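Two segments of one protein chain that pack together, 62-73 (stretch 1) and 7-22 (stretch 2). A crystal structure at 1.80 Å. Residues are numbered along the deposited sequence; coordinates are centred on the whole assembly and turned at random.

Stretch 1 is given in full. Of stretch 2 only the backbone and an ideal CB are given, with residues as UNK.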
# COMPACT_ATOMS: atom_id res chain seq x y z
N ASP A 62 -3.94 4.00 14.65
CA ASP A 62 -2.96 4.48 15.63
C ASP A 62 -1.72 3.59 15.63
O ASP A 62 -1.85 2.36 15.50
CB ASP A 62 -3.60 4.60 17.03
CG ASP A 62 -4.09 3.29 17.59
OD1 ASP A 62 -5.25 2.92 17.32
OD2 ASP A 62 -3.30 2.62 18.29
N ILE A 63 -0.52 4.20 15.74
CA ILE A 63 0.78 3.53 15.64
C ILE A 63 0.88 2.30 16.57
O ILE A 63 1.27 1.25 16.06
CB ILE A 63 1.99 4.51 15.76
CG1 ILE A 63 2.16 5.32 14.47
CG2 ILE A 63 3.32 3.82 16.14
CD1 ILE A 63 2.33 4.46 13.16
N PRO A 64 0.54 2.37 17.90
CA PRO A 64 0.63 1.15 18.73
C PRO A 64 -0.20 -0.02 18.19
O PRO A 64 0.31 -1.14 18.17
CB PRO A 64 0.12 1.62 20.10
CG PRO A 64 0.42 3.09 20.12
CD PRO A 64 0.09 3.52 18.71
N ALA A 65 -1.45 0.22 17.78
CA ALA A 65 -2.29 -0.85 17.24
C ALA A 65 -1.73 -1.40 15.91
O ALA A 65 -1.69 -2.61 15.72
CB ALA A 65 -3.72 -0.37 17.05
N VAL A 66 -1.30 -0.51 15.01
CA VAL A 66 -0.74 -0.86 13.69
C VAL A 66 0.55 -1.68 13.81
O VAL A 66 0.63 -2.75 13.20
CB VAL A 66 -0.55 0.41 12.81
CG1 VAL A 66 0.27 0.11 11.54
CG2 VAL A 66 -1.91 1.00 12.44
N GLN A 67 1.56 -1.21 14.59
CA GLN A 67 2.83 -1.95 14.69
C GLN A 67 2.65 -3.31 15.40
O GLN A 67 3.33 -4.26 15.04
CB GLN A 67 3.96 -1.13 15.34
CG GLN A 67 3.81 -0.83 16.83
CD GLN A 67 4.86 0.14 17.30
OE1 GLN A 67 5.86 0.40 16.62
NE2 GLN A 67 4.64 0.71 18.47
N ALA A 68 1.70 -3.40 16.35
CA ALA A 68 1.41 -4.67 17.03
C ALA A 68 0.79 -5.67 16.04
O ALA A 68 1.21 -6.82 15.98
CB ALA A 68 0.49 -4.44 18.22
N LYS A 69 -0.18 -5.22 15.22
CA LYS A 69 -0.81 -6.08 14.22
C LYS A 69 0.20 -6.45 13.09
O LYS A 69 0.39 -7.64 12.82
CB LYS A 69 -2.04 -5.38 13.63
CG LYS A 69 -2.81 -6.18 12.58
CD LYS A 69 -3.71 -5.24 11.82
CE LYS A 69 -4.54 -5.92 10.78
NZ LYS A 69 -5.34 -4.93 10.03
N LEU A 70 0.85 -5.46 12.47
CA LEU A 70 1.74 -5.67 11.32
C LEU A 70 3.10 -6.31 11.62
O LEU A 70 3.65 -6.98 10.74
CB LEU A 70 1.97 -4.36 10.53
CG LEU A 70 0.72 -3.71 9.94
CD1 LEU A 70 1.05 -2.65 8.90
CD2 LEU A 70 -0.16 -4.72 9.30
N LEU A 71 3.65 -6.12 12.82
CA LEU A 71 4.98 -6.66 13.11
C LEU A 71 4.97 -7.83 14.12
O LEU A 71 5.98 -8.52 14.24
CB LEU A 71 5.91 -5.55 13.67
CG LEU A 71 6.03 -4.19 12.97
CD1 LEU A 71 6.92 -3.25 13.79
CD2 LEU A 71 6.62 -4.32 11.58
N ARG A 72 3.87 -8.01 14.88
CA ARG A 72 3.84 -9.01 15.95
C ARG A 72 2.71 -10.06 15.83
O ARG A 72 2.53 -10.88 16.74
CB ARG A 72 3.78 -8.30 17.31
CG ARG A 72 4.97 -7.36 17.50
CD ARG A 72 5.15 -6.88 18.92
NE ARG A 72 4.24 -5.78 19.26
CZ ARG A 72 4.61 -4.52 19.40
NH1 ARG A 72 5.87 -4.16 19.21
NH2 ARG A 72 3.72 -3.60 19.74
N SER A 73 2.00 -10.08 14.71
CA SER A 73 0.97 -11.08 14.44
C SER A 73 1.01 -11.45 12.95
O SER A 73 1.48 -10.64 12.14
CB SER A 73 -0.40 -10.58 14.88
OG SER A 73 -0.96 -9.65 13.97
N UNK A 7 2.84 14.83 14.93
CA UNK A 7 2.00 14.58 13.75
C UNK A 7 1.93 13.11 13.30
O UNK A 7 0.84 12.54 13.24
CB UNK A 7 2.52 15.43 12.59
N UNK A 8 3.08 12.51 13.02
CA UNK A 8 3.15 11.15 12.52
C UNK A 8 3.44 10.11 13.61
O UNK A 8 3.59 8.94 13.30
CB UNK A 8 4.22 11.07 11.43
N UNK A 9 3.50 10.54 14.88
CA UNK A 9 3.77 9.70 16.06
C UNK A 9 5.03 8.83 15.92
O UNK A 9 5.01 7.64 16.28
CB UNK A 9 2.56 8.80 16.33
N UNK A 10 6.12 9.44 15.46
CA UNK A 10 7.42 8.78 15.31
C UNK A 10 7.94 8.15 16.59
O UNK A 10 8.46 7.02 16.57
CB UNK A 10 8.45 9.79 14.80
N UNK A 11 7.75 8.84 17.73
CA UNK A 11 8.20 8.42 19.05
C UNK A 11 7.51 7.15 19.56
O UNK A 11 8.10 6.45 20.38
CB UNK A 11 7.97 9.56 20.05
N UNK A 12 6.28 6.86 19.10
CA UNK A 12 5.53 5.68 19.53
C UNK A 12 5.93 4.41 18.75
O UNK A 12 5.51 3.31 19.10
CB UNK A 12 4.03 5.94 19.37
N UNK A 13 6.72 4.58 17.68
CA UNK A 13 7.17 3.46 16.87
C UNK A 13 8.32 2.72 17.55
O UNK A 13 9.23 3.34 18.12
CB UNK A 13 7.60 3.95 15.48
N UNK A 14 8.29 1.38 17.45
CA UNK A 14 9.38 0.51 17.90
C UNK A 14 10.34 0.44 16.71
O UNK A 14 10.23 -0.46 15.88
CB UNK A 14 8.89 -0.87 18.33
N UNK A 15 11.22 1.46 16.59
CA UNK A 15 12.14 1.65 15.47
C UNK A 15 13.01 0.44 15.15
O UNK A 15 13.02 0.04 13.98
CB UNK A 15 13.05 2.85 15.76
N UNK A 16 13.73 -0.16 16.14
CA UNK A 16 14.61 -1.32 15.90
C UNK A 16 13.84 -2.54 15.46
O UNK A 16 14.30 -3.28 14.59
CB UNK A 16 15.41 -1.66 17.16
N UNK A 17 12.66 -2.76 16.06
CA UNK A 17 11.78 -3.88 15.75
C UNK A 17 11.27 -3.80 14.31
O UNK A 17 11.24 -4.80 13.60
CB UNK A 17 10.60 -3.91 16.73
N UNK A 18 10.87 -2.59 13.88
CA UNK A 18 10.38 -2.37 12.52
C UNK A 18 11.50 -2.65 11.52
O UNK A 18 11.25 -3.34 10.53
CB UNK A 18 9.85 -0.94 12.35
N UNK A 19 12.71 -2.11 11.77
CA UNK A 19 13.84 -2.25 10.84
C UNK A 19 14.30 -3.70 10.73
O UNK A 19 14.67 -4.12 9.63
CB UNK A 19 15.01 -1.37 11.29
N UNK A 20 14.26 -4.46 11.83
CA UNK A 20 14.64 -5.88 11.81
C UNK A 20 13.62 -6.67 10.98
O UNK A 20 14.00 -7.52 10.18
CB UNK A 20 14.73 -6.44 13.23
N UNK A 21 12.31 -6.34 11.14
CA UNK A 21 11.21 -6.98 10.42
C UNK A 21 11.32 -6.79 8.90
O UNK A 21 11.04 -7.73 8.16
CB UNK A 21 9.87 -6.42 10.92
N UNK A 22 11.67 -5.58 8.46
CA UNK A 22 11.76 -5.25 7.03
C UNK A 22 13.16 -5.60 6.49
O UNK A 22 13.45 -5.37 5.32
CB UNK A 22 11.46 -3.77 6.80

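Position 7 lies beyond the reach of stretch 1, which sets no rule there; it is Met7. At 8 the CA-to-CB bond points away, so the backbone meets the partner: Trp8 O lies 4.1 Å from Ile63 CG1.

Position 9 has phi/psi of 51/47, a left-handed backbone that favours glycine, asparagine or aspartate. Its ideal CB points toward stretch 1 and already touches Ile63 CG1, so a short side chain would serve. Asn9 fits both demands, its CB resting 4.0 Å from Ile63 CG1.

At 10 and 11, in a 3-10 turn, the ideal CB is directed away and many residues would do: Gly10 and Asp11.

At 12 the CB faces Ile63 CG2, with the ring of Pro64 beside it. A side chain with an aliphatic stem suits, and its end may be polar. Glu12 lays its CB 3.9 Å from Ile63 CG2 and brings OE2 to 3.7 Å from Pro64 CD. Its carbonyl also takes part: Gln67 NE2 donates to Glu12 O at 2.8 Å.

Position 13 points sideways, its CB near both Ile63 CG2 and Gln67 OE1; an apolar side chain would suit the isoleucine, though others could be accommodated. Leu13 puts CB 4.4 Å from Ile63 CG2.

Position 14 precedes the helix, and its backbone N faces Gln67 OE1. Proline would forfeit that donor; otherwise polar residues with some carbon suit the neighbourhood of Arg72. Gln14 N donates to Gln67 OE1 at 2.7 Å, completing a clasp in which one amide reads two backbone groups, and Gln14 CG lies 3.9 Å from Arg72 NH1.

Positions 15 and 16 do not touch stretch 1: Leu15 and Asp16.

At 17 the CB points toward stretch 1, with Leu71 CD1 and the Arg72 guanidinium within range. An acid is the obvious choice, though glutamine could also accept. Glu17 extends with chi1 and chi2 both t, and its OE1 forms a salt bridge to Arg72 NH1 at 2.6 Å; the hydrogen bond within it is weak, at 120°.

Position 18 sits sideways, its CB beside Leu71 CD1, so apolar or aromatic residues fit. Tyr18 packs CB 4.0 Å from Leu71 CD1.

Positions 19 and 20 are out of reach: Leu19 and Ala20.

At 21 the CB aims toward Leu71 CD2, inviting a large apolar side chain. Phe21 lays one ring face over that methyl, Leu71 CD2 standing 4.1 Å from the ring centroid in a CH-pi contact, while Phe21 CZ reaches 3.6 Å from Leu70 O.

Position 22 makes no contact; the end of Ile22 leads away.

Stretch 2 7-22: MWNGDELQLDEYLAFI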
# COMPACT_ATOMS: atom_id res chain seq x y z
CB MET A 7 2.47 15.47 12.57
CG MET A 7 1.64 15.32 11.31
SD MET A 7 0.83 16.86 10.83
CE MET A 7 -0.71 16.67 11.62
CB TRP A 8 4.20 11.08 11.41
CG TRP A 8 3.86 11.97 10.25
CD1 TRP A 8 4.27 13.25 10.06
CD2 TRP A 8 2.95 11.68 9.18
NE1 TRP A 8 3.71 13.77 8.91
CE2 TRP A 8 2.90 12.82 8.35
CE3 TRP A 8 2.22 10.54 8.81
CZ2 TRP A 8 2.13 12.86 7.18
CZ3 TRP A 8 1.47 10.58 7.64
CH2 TRP A 8 1.43 11.73 6.84
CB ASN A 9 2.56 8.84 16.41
CG ASN A 9 1.58 9.58 17.26
OD1 ASN A 9 1.78 9.76 18.47
ND2 ASN A 9 0.51 10.07 16.64
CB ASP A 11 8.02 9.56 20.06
CG ASP A 11 9.05 10.68 19.94
OD1 ASP A 11 10.09 10.47 19.27
OD2 ASP A 11 8.84 11.75 20.56
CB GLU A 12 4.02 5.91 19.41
CG GLU A 12 3.47 6.89 20.43
CD GLU A 12 1.97 6.83 20.60
OE1 GLU A 12 1.51 6.68 21.76
OE2 GLU A 12 1.25 6.91 19.58
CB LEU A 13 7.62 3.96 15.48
CG LEU A 13 8.25 2.92 14.54
CD1 LEU A 13 7.18 2.16 13.77
CD2 LEU A 13 9.22 3.57 13.60
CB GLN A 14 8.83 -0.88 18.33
CG GLN A 14 8.01 -0.88 19.62
CD GLN A 14 8.76 -0.33 20.82
OE1 GLN A 14 9.88 -0.75 21.14
NE2 GLN A 14 8.16 0.64 21.49
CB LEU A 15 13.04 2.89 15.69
CG LEU A 15 13.98 3.28 14.53
CD1 LEU A 15 13.20 3.80 13.32
CD2 LEU A 15 14.98 4.34 14.97
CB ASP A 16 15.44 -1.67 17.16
CG ASP A 16 16.45 -0.63 17.60
OD1 ASP A 16 17.00 0.08 16.72
OD2 ASP A 16 16.73 -0.55 18.81
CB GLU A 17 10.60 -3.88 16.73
CG GLU A 17 9.87 -5.20 16.77
CD GLU A 17 8.57 -5.20 17.54
OE1 GLU A 17 8.34 -4.28 18.37
OE2 GLU A 17 7.79 -6.15 17.34
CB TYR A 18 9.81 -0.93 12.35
CG TYR A 18 9.55 -0.58 10.89
CD1 TYR A 18 8.31 -0.84 10.31
CD2 TYR A 18 10.56 -0.07 10.08
CE1 TYR A 18 8.08 -0.59 8.96
CE2 TYR A 18 10.35 0.16 8.72
CZ TYR A 18 9.10 -0.07 8.18
OH TYR A 18 8.88 0.17 6.85
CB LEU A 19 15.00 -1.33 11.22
CG LEU A 19 14.68 0.18 11.17
CD1 LEU A 19 15.82 1.01 11.79
CD2 LEU A 19 14.39 0.65 9.75
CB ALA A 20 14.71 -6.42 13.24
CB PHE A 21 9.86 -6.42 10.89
CG PHE A 21 8.68 -7.24 10.41
CD1 PHE A 21 8.21 -8.32 11.15
CD2 PHE A 21 8.04 -6.94 9.21
CE1 PHE A 21 7.12 -9.08 10.71
CE2 PHE A 21 6.95 -7.70 8.76
CZ PHE A 21 6.50 -8.76 9.52
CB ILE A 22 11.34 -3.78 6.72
CG1 ILE A 22 12.32 -2.73 7.32
CG2 ILE A 22 9.89 -3.52 7.14
CD1 ILE A 22 12.58 -1.52 6.36
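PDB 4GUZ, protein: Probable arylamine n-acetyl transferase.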